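PDB 2D2R: isoprenyl transferase from Helicobacter pylori, which probably condenses isopentenyl diphosphate with allylic pyrophosphates, in a magnesium-dependent reaction, to build undecaprenyl pyrophosphate. Local coordinates for residues 17-22 with 186-191; 22-27 with 193-198. One frame throughout, in Å; residues are numbered along the deposited sequence.

Contact 1 pairs strands 18-22 and 188-191, neighbours inside the six-stranded parallel sheet, between strands 62-66 and 210-213; contact 2 joins the loops that leave the same two strands, one leading into helix 26-31 and the other toward strand 210-213. Their centres lie 13 Å apart and Ile22 belongs to both. Along the chain the segments alternate, each contact spanning more than 160 residues. Arg191, closing contact 1, reaches into contact 2 to bond Arg197 O, so the buried strand pair leads directly into the predicted substrate and magnesium site. Together they exemplify how parallel α/β enzymes commonly gather an active site where strands end and loops begin.

Contact 1 (17-22 with 186-191); sequences KHLAII and VDLLLR
Strand 18-22 runs parallel to strand 188-191 in the central sheet of the cis-prenyltransferase fold, the axes 4.7 Å apart and twisted by 20°. Backbone bonds pass from Ala20 N to Leu188 O, Leu190 N to Ala20 O and Ile22 N to Leu190 O, while Asp187 N meets His18 O where the ladder begins. At this end Asp187 OD2 grips two amides: Lys17 N comes from above the carboxylate plane at 2.8 Å, and OD2 turns its anti lone pair to His18 N, at 2.9 Å. Leu19 and Leu188 run alongside each other out of the same face, with Leu19 CD1 pressed to 3.5 Å from Leu188 CG; helix 223-236 packs over both. On the other sheet face, Ala20 CB meets Leu189 CD1, and Val186 CG2 makes a CH-pi contact over the His18 ring, 3.8 Å from its centroid. The ring nitrogens are bonded elsewhere, NE2 to Thr64 and ND1 to Pro184 O. The Arg191 chain is straight as far as NE, which carries its guanidinium past Ile22 toward Arg197 O and Ser199; Ile22 CG2 lies over one face of that group, 3.7 Å from Arg191 NE.

Contact 2 (22-27 with 193-198); sequences IMDGNG and GGEMRL
Asp24 and Glu195 approach each other across a water, and around them two loops that carry predicted active-site and substrate residues come together. The nearest alpha carbons are those of Gly25 and Gly193, CA to CA 4.4 Å, and neither residue has a side chain to hold them apart. No direct hydrogen bond crosses here, and Asp24 O turns instead to the hydroxyl of Thr192.

The Asp24 side chain starts with CB directed at the loop 193-198, 4.4 Å from Gly193 CA. CG, anti to the backbone N (chi1 -163°), sends OD1 away from the loop and OD2 into it. OD2 accepts a short 2.5 Å bond from the water, which in turn accepts from Glu195 N at 3.0 Å, tying the aspartate to the loop backbone. The same oxygen lies 4.0 Å from Glu195 CG and has a long, weak ion pair with Arg191. The carboxylates of Asp24 and Glu195 are turned 63° apart; Glu195 bends at chi2, and its OE1 forms a salt bridge with Arg197 NH1. That guanidinium also pairs with Glu210 of the second subunit, a predicted magnesium ligand like Asp24, so the site probably draws on both chains.

Nearer strand 18-22, Ile22 CD1 rests 3.5 Å from Leu198 O. The loop 22-27 runs from the end of that strand to Gly25, the N-cap of helix 26-31, with helix 37-56 and strand 62-66 beside Met23 and the loop after strand 188-191 against Asp24.

Contact 1 (17-22 with 186-191)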
# COMPACT_ATOMS: atom_id res chain seq x y z
N LYS A 17 5.49 7.60 15.27
CA LYS A 17 4.74 8.83 15.40
C LYS A 17 3.31 8.72 14.89
O LYS A 17 2.39 9.28 15.49
CB LYS A 17 5.44 9.96 14.67
CG LYS A 17 6.77 10.33 15.26
CD LYS A 17 7.36 11.50 14.52
CE LYS A 17 8.61 12.05 15.20
NZ LYS A 17 8.34 12.77 16.50
N HIS A 18 3.12 7.99 13.79
CA HIS A 18 1.78 7.86 13.20
C HIS A 18 1.43 6.39 13.05
O HIS A 18 2.14 5.65 12.33
CB HIS A 18 1.80 8.54 11.81
CG HIS A 18 0.48 8.56 11.11
ND1 HIS A 18 0.28 9.22 9.91
CD2 HIS A 18 -0.72 8.01 11.44
CE1 HIS A 18 -0.98 9.07 9.54
NE2 HIS A 18 -1.61 8.34 10.45
N LEU A 19 0.36 5.97 13.74
CA LEU A 19 -0.13 4.60 13.72
C LEU A 19 -1.45 4.66 12.98
O LEU A 19 -2.25 5.57 13.21
CB LEU A 19 -0.36 4.07 15.14
CG LEU A 19 -1.15 2.76 15.37
CD1 LEU A 19 -0.44 1.55 14.73
CD2 LEU A 19 -1.32 2.49 16.90
N ALA A 20 -1.69 3.70 12.08
CA ALA A 20 -2.93 3.67 11.30
C ALA A 20 -3.53 2.30 11.48
O ALA A 20 -2.82 1.29 11.51
CB ALA A 20 -2.62 3.91 9.81
N ILE A 21 -4.85 2.23 11.61
CA ILE A 21 -5.41 0.94 11.82
C ILE A 21 -6.62 0.63 10.98
O ILE A 21 -7.51 1.46 10.86
CB ILE A 21 -5.82 0.73 13.32
CG1 ILE A 21 -4.63 0.97 14.27
CG2 ILE A 21 -6.36 -0.68 13.46
CD1 ILE A 21 -4.99 0.85 15.78
N ILE A 22 -6.63 -0.57 10.36
CA ILE A 22 -7.82 -1.02 9.62
C ILE A 22 -8.50 -1.88 10.73
O ILE A 22 -7.99 -2.92 11.15
CB ILE A 22 -7.40 -1.89 8.37
CG1 ILE A 22 -6.76 -0.94 7.33
CG2 ILE A 22 -8.62 -2.62 7.77
CD1 ILE A 22 -5.91 -1.60 6.31
N VAL A 186 2.78 7.53 7.57
CA VAL A 186 2.46 6.41 8.43
C VAL A 186 3.69 5.58 8.80
O VAL A 186 4.46 5.19 7.89
CB VAL A 186 1.43 5.50 7.77
CG1 VAL A 186 1.24 4.27 8.64
CG2 VAL A 186 0.14 6.25 7.57
N ASP A 187 3.89 5.30 10.10
CA ASP A 187 5.03 4.48 10.50
C ASP A 187 4.71 3.00 10.64
O ASP A 187 5.57 2.14 10.41
CB ASP A 187 5.61 4.92 11.84
CG ASP A 187 6.16 6.32 11.79
OD1 ASP A 187 7.13 6.55 11.05
OD2 ASP A 187 5.59 7.20 12.49
N LEU A 188 3.48 2.71 11.04
CA LEU A 188 3.07 1.34 11.27
C LEU A 188 1.61 1.28 10.89
O LEU A 188 0.81 2.07 11.38
CB LEU A 188 3.34 1.00 12.77
CG LEU A 188 2.54 0.07 13.69
CD1 LEU A 188 1.96 -1.12 12.98
CD2 LEU A 188 3.34 -0.35 14.90
N LEU A 189 1.27 0.41 9.94
CA LEU A 189 -0.12 0.23 9.48
C LEU A 189 -0.54 -1.14 9.98
O LEU A 189 0.05 -2.16 9.64
CB LEU A 189 -0.20 0.29 7.93
CG LEU A 189 -1.57 -0.08 7.37
CD1 LEU A 189 -2.63 0.92 7.91
CD2 LEU A 189 -1.56 -0.02 5.88
N LEU A 190 -1.53 -1.15 10.86
CA LEU A 190 -1.99 -2.40 11.44
C LEU A 190 -3.34 -2.78 10.95
O LEU A 190 -4.19 -1.91 10.79
CB LEU A 190 -2.12 -2.23 12.97
CG LEU A 190 -2.86 -3.30 13.75
CD1 LEU A 190 -1.98 -4.56 13.78
CD2 LEU A 190 -3.12 -2.74 15.24
N ARG A 191 -3.55 -4.07 10.69
CA ARG A 191 -4.88 -4.54 10.28
C ARG A 191 -5.29 -5.70 11.18
O ARG A 191 -4.58 -6.72 11.29
CB ARG A 191 -4.93 -4.98 8.80
CG ARG A 191 -6.28 -5.58 8.43
CD ARG A 191 -6.56 -5.63 6.94
NE ARG A 191 -7.90 -6.12 6.70
CZ ARG A 191 -8.56 -5.94 5.57
NH1 ARG A 191 -7.95 -5.28 4.56
NH2 ARG A 191 -9.85 -6.32 5.47

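Contact 2 (22-27 with 193-198)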
# COMPACT_ATOMS: atom_id res chain seq x y z
N ILE A 22 -6.63 -0.57 10.36
CA ILE A 22 -7.82 -1.02 9.62
C ILE A 22 -8.50 -1.88 10.73
O ILE A 22 -7.99 -2.92 11.15
CB ILE A 22 -7.40 -1.89 8.37
CG1 ILE A 22 -6.76 -0.94 7.33
CG2 ILE A 22 -8.62 -2.62 7.77
CD1 ILE A 22 -5.91 -1.60 6.31
N MET A 23 -9.62 -1.38 11.25
CA MET A 23 -10.31 -2.05 12.34
C MET A 23 -11.26 -3.10 11.78
O MET A 23 -12.45 -2.86 11.63
CB MET A 23 -11.09 -1.01 13.14
CG MET A 23 -10.27 0.19 13.51
SD MET A 23 -11.28 1.48 14.32
CE MET A 23 -12.29 2.04 12.87
N ASP A 24 -10.76 -4.27 11.48
CA ASP A 24 -11.63 -5.27 10.92
C ASP A 24 -12.04 -6.36 11.96
O ASP A 24 -11.41 -6.51 13.01
CB ASP A 24 -10.90 -5.88 9.71
CG ASP A 24 -11.83 -6.65 8.80
OD1 ASP A 24 -13.01 -6.23 8.66
OD2 ASP A 24 -11.37 -7.67 8.21
N GLY A 25 -13.11 -7.10 11.65
CA GLY A 25 -13.58 -8.16 12.54
C GLY A 25 -14.83 -7.89 13.40
O GLY A 25 -15.22 -8.75 14.17
N ASN A 26 -15.44 -6.72 13.28
CA ASN A 26 -16.63 -6.37 14.07
C ASN A 26 -17.83 -7.28 13.91
O ASN A 26 -18.21 -8.04 14.81
CB ASN A 26 -17.11 -4.96 13.74
CG ASN A 26 -16.32 -3.89 14.44
OD1 ASN A 26 -16.61 -2.69 14.27
ND2 ASN A 26 -15.33 -4.29 15.23
N GLY A 27 -18.48 -7.14 12.76
CA GLY A 27 -19.66 -7.94 12.51
C GLY A 27 -19.37 -9.41 12.70
O GLY A 27 -20.20 -10.17 13.16
N GLY A 193 -8.40 -8.51 12.53
CA GLY A 193 -9.36 -9.37 11.87
C GLY A 193 -8.89 -10.48 10.96
O GLY A 193 -9.71 -11.14 10.35
N GLY A 194 -7.60 -10.67 10.81
CA GLY A 194 -7.21 -11.83 10.01
C GLY A 194 -6.83 -11.68 8.54
O GLY A 194 -6.06 -12.50 8.03
N GLU A 195 -7.37 -10.68 7.86
CA GLU A 195 -7.10 -10.46 6.43
C GLU A 195 -5.77 -9.79 6.23
O GLU A 195 -5.30 -9.06 7.08
CB GLU A 195 -8.16 -9.59 5.78
CG GLU A 195 -9.56 -10.19 5.74
CD GLU A 195 -9.61 -11.62 5.19
OE1 GLU A 195 -8.89 -11.96 4.24
OE2 GLU A 195 -10.40 -12.41 5.71
N MET A 196 -5.15 -10.03 5.07
CA MET A 196 -3.85 -9.39 4.81
C MET A 196 -3.91 -8.66 3.47
O MET A 196 -3.39 -9.14 2.49
CB MET A 196 -2.76 -10.46 4.81
CG MET A 196 -2.56 -10.95 6.24
SD MET A 196 -1.42 -12.35 6.40
CE MET A 196 0.19 -11.62 5.81
N ARG A 197 -4.54 -7.49 3.45
CA ARG A 197 -4.72 -6.67 2.21
C ARG A 197 -4.73 -5.22 2.70
O ARG A 197 -5.13 -5.02 3.85
CB ARG A 197 -6.12 -6.93 1.60
CG ARG A 197 -6.29 -8.24 0.81
CD ARG A 197 -7.63 -8.24 -0.00
NE ARG A 197 -8.77 -8.05 0.88
CZ ARG A 197 -9.24 -9.00 1.69
NH1 ARG A 197 -8.68 -10.21 1.70
NH2 ARG A 197 -10.24 -8.74 2.51
N LEU A 198 -4.37 -4.24 1.85
CA LEU A 198 -4.36 -2.82 2.31
C LEU A 198 -5.77 -2.23 2.20
O LEU A 198 -6.10 -1.23 2.87
CB LEU A 198 -3.48 -1.95 1.43
CG LEU A 198 -2.08 -2.52 1.36
CD1 LEU A 198 -1.35 -1.85 0.16
CD2 LEU A 198 -1.39 -2.23 2.66
O HOH W 1 -8.92 -8.20 8.33